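Local coordinates for glycoside Hydrolase (Bacteroides uniformis, PDB 5T9X), which probably hydrolyses agarose-type polysaccharide as a family 16 glycoside hydrolase in the agarose-degrading pathway of a human gut bacterium, at residues T149-S154 and I300-D305; N172-S177 and Y196-V201. All coordinates share one frame; numbering follows the deposited sequence.

Overall arrangement
From the N terminus, the chain first reaches residues 149-154, at the end of strand 140-154. Their partner, 300-305, follows after 145 intervening residues, and contact 1 closes this long loop. Contact 2 falls wholly within that interval. It joins 172-177 to 196-201 and closes the hairpin of strands 176-182 and 188-195 at its open end. The two contacts are therefore nested and do not cross. They meet in one curved sheet, whose neighbouring strands run in the order 140-154, 298-304, 176-182, 188-195. Glu304 O probably accepts a hydrogen bond from Ala176 N at 2.9 Å, and the Met303 side chain packs on Met175.

Contact 1: residues T149-S154 and I300-D305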
loop_
_atom_site.group_PDB
_atom_site.type_symbol
_atom_site.label_atom_id
_atom_site.label_comp_id
_atom_site.label_asym_id
_atom_site.label_seq_id
_atom_site.Cartn_x
_atom_site.Cartn_y
_atom_site.Cartn_z
ATOM N N THR A 149 8.359 0.679 12.763
ATOM C CA THR A 149 8.490 0.642 11.325
ATOM C C THR A 149 8.213 2.027 10.775
ATOM O O THR A 149 8.316 3.012 11.517
ATOM C CB THR A 149 7.605 -0.460 10.716
ATOM O OG1 THR A 149 7.964 -0.658 9.350
ATOM C CG2 THR A 149 6.125 -0.114 10.818
ATOM N N GLY A 150 7.899 2.138 9.494
ATOM C CA GLY A 150 7.718 3.455 8.875
ATOM C C GLY A 150 6.464 3.653 8.047
ATOM O O GLY A 150 5.856 2.701 7.607
ATOM N N CYS A 151 6.109 4.915 7.838
ATOM C CA CYS A 151 4.963 5.303 7.041
ATOM C C CYS A 151 5.251 6.603 6.303
ATOM O O CYS A 151 5.823 7.528 6.869
ATOM C CB CYS A 151 3.760 5.498 7.949
ATOM S SG CYS A 151 2.195 5.673 7.080
ATOM N N VAL A 152 4.825 6.670 5.050
ATOM C CA VAL A 152 5.027 7.823 4.189
ATOM C C VAL A 152 3.674 8.271 3.641
ATOM O O VAL A 152 2.803 7.452 3.333
ATOM C CB VAL A 152 5.972 7.408 3.052
ATOM C CG1 VAL A 152 5.954 8.364 1.879
ATOM C CG2 VAL A 152 7.387 7.279 3.594
ATOM N N THR A 153 3.517 9.584 3.502
ATOM C CA THR A 153 2.309 10.190 2.956
ATOM C C THR A 153 2.681 11.228 1.924
ATOM O O THR A 153 3.596 12.034 2.149
ATOM C CB THR A 153 1.492 10.918 4.056
ATOM O OG1 THR A 153 1.198 10.002 5.109
ATOM C CG2 THR A 153 0.158 11.469 3.496
ATOM N N SER A 154 1.917 11.265 0.834
ATOM C CA SER A 154 2.123 12.260 -0.211
ATOM C C SER A 154 1.802 13.679 0.264
ATOM O O SER A 154 1.019 13.875 1.194
ATOM C CB SER A 154 1.249 11.938 -1.410
ATOM O OG SER A 154 -0.103 12.105 -1.066
ATOM N N ILE A 300 -0.367 6.684 0.415
ATOM C CA ILE A 300 0.354 6.200 1.578
ATOM C C ILE A 300 1.193 4.967 1.222
ATOM O O ILE A 300 0.739 4.073 0.518
ATOM C CB ILE A 300 -0.608 5.903 2.756
ATOM C CG1 ILE A 300 -1.496 7.118 3.030
ATOM C CG2 ILE A 300 0.158 5.556 4.042
ATOM C CD1 ILE A 300 -2.498 6.871 4.120
ATOM N N ILE A 301 2.432 4.948 1.697
ATOM C CA ILE A 301 3.302 3.817 1.528
ATOM C C ILE A 301 3.776 3.485 2.925
ATOM O O ILE A 301 4.323 4.374 3.603
ATOM C CB ILE A 301 4.517 4.175 0.633
ATOM C CG1 ILE A 301 4.061 4.746 -0.711
ATOM C CG2 ILE A 301 5.395 2.951 0.399
ATOM C CD1 ILE A 301 5.181 5.321 -1.558
ATOM N N ASN A 302 3.603 2.239 3.370
ATOM C CA ASN A 302 4.109 1.872 4.693
ATOM C C ASN A 302 4.378 0.396 4.899
ATOM O O ASN A 302 4.130 -0.425 4.015
ATOM C CB ASN A 302 3.130 2.387 5.756
ATOM C CG ASN A 302 1.792 1.636 5.783
ATOM O OD1 ASN A 302 1.692 0.495 5.394
ATOM N ND2 ASN A 302 0.775 2.277 6.332
ATOM N N MET A 303 4.862 0.056 6.088
ATOM C CA MET A 303 4.637 -1.288 6.610
ATOM C C MET A 303 3.807 -1.258 7.898
ATOM O O MET A 303 3.780 -0.262 8.609
ATOM C CB MET A 303 5.939 -2.024 6.834
ATOM C CG MET A 303 6.869 -2.136 5.635
ATOM S SD MET A 303 8.488 -2.877 6.081
ATOM C CE MET A 303 8.012 -4.588 6.116
ATOM N N GLU A 304 3.128 -2.366 8.174
ATOM C CA GLU A 304 2.253 -2.515 9.334
ATOM C C GLU A 304 2.458 -3.901 9.940
ATOM O O GLU A 304 2.511 -4.889 9.227
ATOM C CB GLU A 304 0.772 -2.370 8.931
ATOM C CG GLU A 304 0.371 -0.989 8.436
ATOM C CD GLU A 304 -1.076 -0.858 7.933
ATOM O OE1 GLU A 304 -1.859 -1.853 7.973
ATOM O OE2 GLU A 304 -1.430 0.273 7.469
ATOM N N ASP A 305 2.583 -3.959 11.263
ATOM C CA ASP A 305 2.370 -5.190 12.027
ATOM C C ASP A 305 0.899 -5.212 12.421
ATOM O O ASP A 305 0.518 -4.666 13.458
ATOM C CB ASP A 305 3.242 -5.198 13.283
ATOM C CG ASP A 305 3.395 -6.561 13.880
ATOM O OD1 ASP A 305 2.708 -7.519 13.427
ATOM O OD2 ASP A 305 4.237 -6.657 14.795
#
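Cys151 and Asn302 face each other as a non-hydrogen-bonded antiparallel pair. Cys151 SG lies anti to its own backbone N (chi1 -169°). There it touches Asn302 CB and Ile300 CG2, each at 3.7 Å. Thr153 and Ile300 put their side chains on this same face. Asn302 holds its CG between its backbone N and carbonyl carbon (chi1 70°), and from there ND2 donates to Glu304 OE2 at 3.2 Å. The donor meets the carboxylate on its anti side, somewhat out of plane. This bond ties two side chains of one strand and limits amide rotation.

Val152 and Ile301 occupy the other face, with their CB atoms 4.3 Å apart. Two backbone bonds join them: Val152 N to Ile301 O at 2.8 Å and Ile301 N to Val152 O at 3.0 Å. A third, from Met303 N to Gly150 O, extends the ladder. Beyond it, the side chains of Thr149 and Met303 cross at about a right angle. The Thr149 CG2 methyl packs against Met303 O at 3.2 Å, while OG1 rests on Met303 CB and is hydrogen-bonded to Glu123 O. Met303 O is hydrogen-bonded to Trp108 NE1 of strand 106-108. A bound imidazole, probably from crystallisation, lies near Asn302 and Glu304, consistent with a pocket on the Cys151 and Asn302 face. Such an antiparallel ladder in a curved sheet is characteristic of the beta-jelly roll of family 16 glycoside hydrolases.

Contact 2: residues N172-S177 and Y196-V201; sequences NSTMAS and YGSDRV
Ser173 O accepts two successive backbone N-H groups, those of Ser198 and Gly197. Ser198 N donates at 3.1 Å from well above the carbonyl plane, 60° out of it. Gly197 N adds a long, weak bond. Ser198 CB lies close to the same peptide, 3.3 Å from Ser173 C.

Ser198 OG, anti to its backbone N (chi1 165°), accepts from Arg200 N in an ST turn. Thr174 CG2 lies over one face of the Arg200 guanidinium, nearer its rim, with NH1 at 3.8 Å. The arginine is held from elsewhere by a salt bridge to Glu320. On the far side of Thr174, Ala176 CB meets Tyr196 CE1 obliquely at 3.6 Å, and Thr174 O approaches the ring edge. Tyr196 OH is bonded to Gln306.

One water donates to Asn172 OD1 and accepts from Asp199 N. Another bridges Met175 O and Ser177 OG within 172-177 and reaches the other segment only through a weak bond from Gly197 N. Ser173 OG accepts from Met175 N and is also hydrogen-bonded to Asn327 OD1. Each segment thus holds an ST turn, and the Ser173 carbonyl joins them at the open end of the antiparallel hairpin of strands 176-182 and 188-195.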
loop_
_atom_site.group_PDB
_atom_site.type_symbol
_atom_site.label_atom_id
_atom_site.label_comp_id
_atom_site.label_asym_id
_atom_site.label_seq_id
_atom_site.Cartn_x
_atom_site.Cartn_y
_atom_site.Cartn_z
ATOM N N ASN A 172 10.253 -9.569 2.668
ATOM C CA ASN A 172 10.280 -10.977 3.076
ATOM C C ASN A 172 10.087 -11.059 4.602
ATOM O O ASN A 172 10.997 -11.392 5.343
ATOM C CB ASN A 172 11.582 -11.628 2.624
ATOM C CG ASN A 172 11.647 -13.138 2.898
ATOM O OD1 ASN A 172 10.692 -13.797 3.315
ATOM N ND2 ASN A 172 12.807 -13.682 2.671
ATOM N N SER A 173 8.856 -10.795 5.020
ATOM C CA SER A 173 8.509 -10.473 6.390
ATOM C C SER A 173 7.058 -10.843 6.667
ATOM O O SER A 173 6.208 -10.859 5.764
ATOM C CB SER A 173 8.681 -8.978 6.580
ATOM O OG SER A 173 8.604 -8.643 7.952
ATOM N N THR A 174 6.745 -11.145 7.917
ATOM C CA THR A 174 5.327 -11.289 8.280
ATOM C C THR A 174 4.610 -9.919 8.360
ATOM O O THR A 174 3.397 -9.850 8.387
ATOM C CB THR A 174 5.169 -12.069 9.591
ATOM O OG1 THR A 174 5.889 -11.412 10.639
ATOM C CG2 THR A 174 5.685 -13.477 9.420
ATOM N N MET A 175 5.373 -8.841 8.410
ATOM C CA MET A 175 4.828 -7.488 8.266
ATOM C C MET A 175 4.103 -7.323 6.938
ATOM O O MET A 175 4.512 -7.886 5.927
ATOM C CB MET A 175 5.963 -6.463 8.278
ATOM C CG MET A 175 6.823 -6.409 9.541
ATOM S SD MET A 175 5.914 -5.667 10.904
ATOM C CE MET A 175 6.012 -3.934 10.454
ATOM N N ALA A 176 3.055 -6.512 6.941
ATOM C CA ALA A 176 2.417 -6.072 5.711
ATOM C C ALA A 176 3.308 -5.053 5.010
ATOM O O ALA A 176 3.870 -4.189 5.667
ATOM C CB ALA A 176 1.070 -5.454 6.010
ATOM N N SER A 177 3.443 -5.192 3.693
ATOM C CA SER A 177 4.022 -4.153 2.819
ATOM C C SER A 177 2.861 -3.516 2.047
ATOM O O SER A 177 2.071 -4.244 1.420
ATOM C CB SER A 177 5.005 -4.779 1.842
ATOM O OG SER A 177 6.033 -5.504 2.503
ATOM N N TYR A 196 1.845 -9.834 2.214
ATOM C CA TYR A 196 2.673 -10.445 3.262
ATOM C C TYR A 196 3.649 -11.360 2.533
ATOM O O TYR A 196 3.226 -12.291 1.841
ATOM C CB TYR A 196 1.787 -11.232 4.237
ATOM C CG TYR A 196 0.588 -10.424 4.645
ATOM C CD1 TYR A 196 0.680 -9.505 5.674
ATOM C CD2 TYR A 196 -0.605 -10.520 3.960
ATOM C CE1 TYR A 196 -0.399 -8.725 6.049
ATOM C CE2 TYR A 196 -1.691 -9.738 4.320
ATOM C CZ TYR A 196 -1.585 -8.841 5.380
ATOM O OH TYR A 196 -2.644 -8.040 5.756
ATOM N N GLY A 197 4.934 -11.050 2.634
ATOM C CA GLY A 197 5.930 -11.763 1.858
ATOM C C GLY A 197 6.608 -12.981 2.464
ATOM O O GLY A 197 7.247 -13.741 1.730
ATOM N N SER A 198 6.490 -13.181 3.770
ATOM C CA SER A 198 7.185 -14.299 4.446
ATOM C C SER A 198 6.537 -15.650 4.179
ATOM O O SER A 198 5.337 -15.708 3.897
ATOM C CB SER A 198 7.260 -14.055 5.949
ATOM O OG SER A 198 7.591 -15.224 6.632
ATOM N N ASP A 199 7.340 -16.721 4.255
ATOM C CA ASP A 199 6.814 -18.098 4.207
ATOM C C ASP A 199 6.090 -18.486 5.465
ATOM O O ASP A 199 5.293 -19.401 5.427
ATOM C CB ASP A 199 7.899 -19.143 3.959
ATOM C CG ASP A 199 8.478 -19.063 2.549
ATOM O OD1 ASP A 199 7.703 -18.871 1.568
ATOM O OD2 ASP A 199 9.723 -19.161 2.408
ATOM N N ARG A 200 6.357 -17.820 6.587
ATOM C CA ARG A 200 5.585 -18.108 7.797
ATOM C C ARG A 200 4.130 -17.609 7.639
ATOM O O ARG A 200 3.868 -16.401 7.541
ATOM C CB ARG A 200 6.276 -17.544 9.038
ATOM C CG ARG A 200 5.652 -18.033 10.346
ATOM C CD ARG A 200 6.638 -18.004 11.514
ATOM N NE ARG A 200 7.057 -16.641 11.866
ATOM C CZ ARG A 200 6.340 -15.784 12.595
ATOM N NH1 ARG A 200 6.814 -14.566 12.854
ATOM N NH2 ARG A 200 5.139 -16.118 13.058
ATOM N N VAL A 201 3.193 -18.552 7.592
ATOM C CA VAL A 201 1.769 -18.234 7.362
ATOM C C VAL A 201 0.805 -18.938 8.311
ATOM O O VAL A 201 -0.414 -18.938 8.088
ATOM C CB VAL A 201 1.364 -18.594 5.914
ATOM C CG1 VAL A 201 2.136 -17.745 4.917
ATOM C CG2 VAL A 201 1.604 -20.074 5.623
HETATM O O HOH W 1 10.340 -16.102 4.579
HETATM O O HOH W 2 5.664 -7.934 3.539
#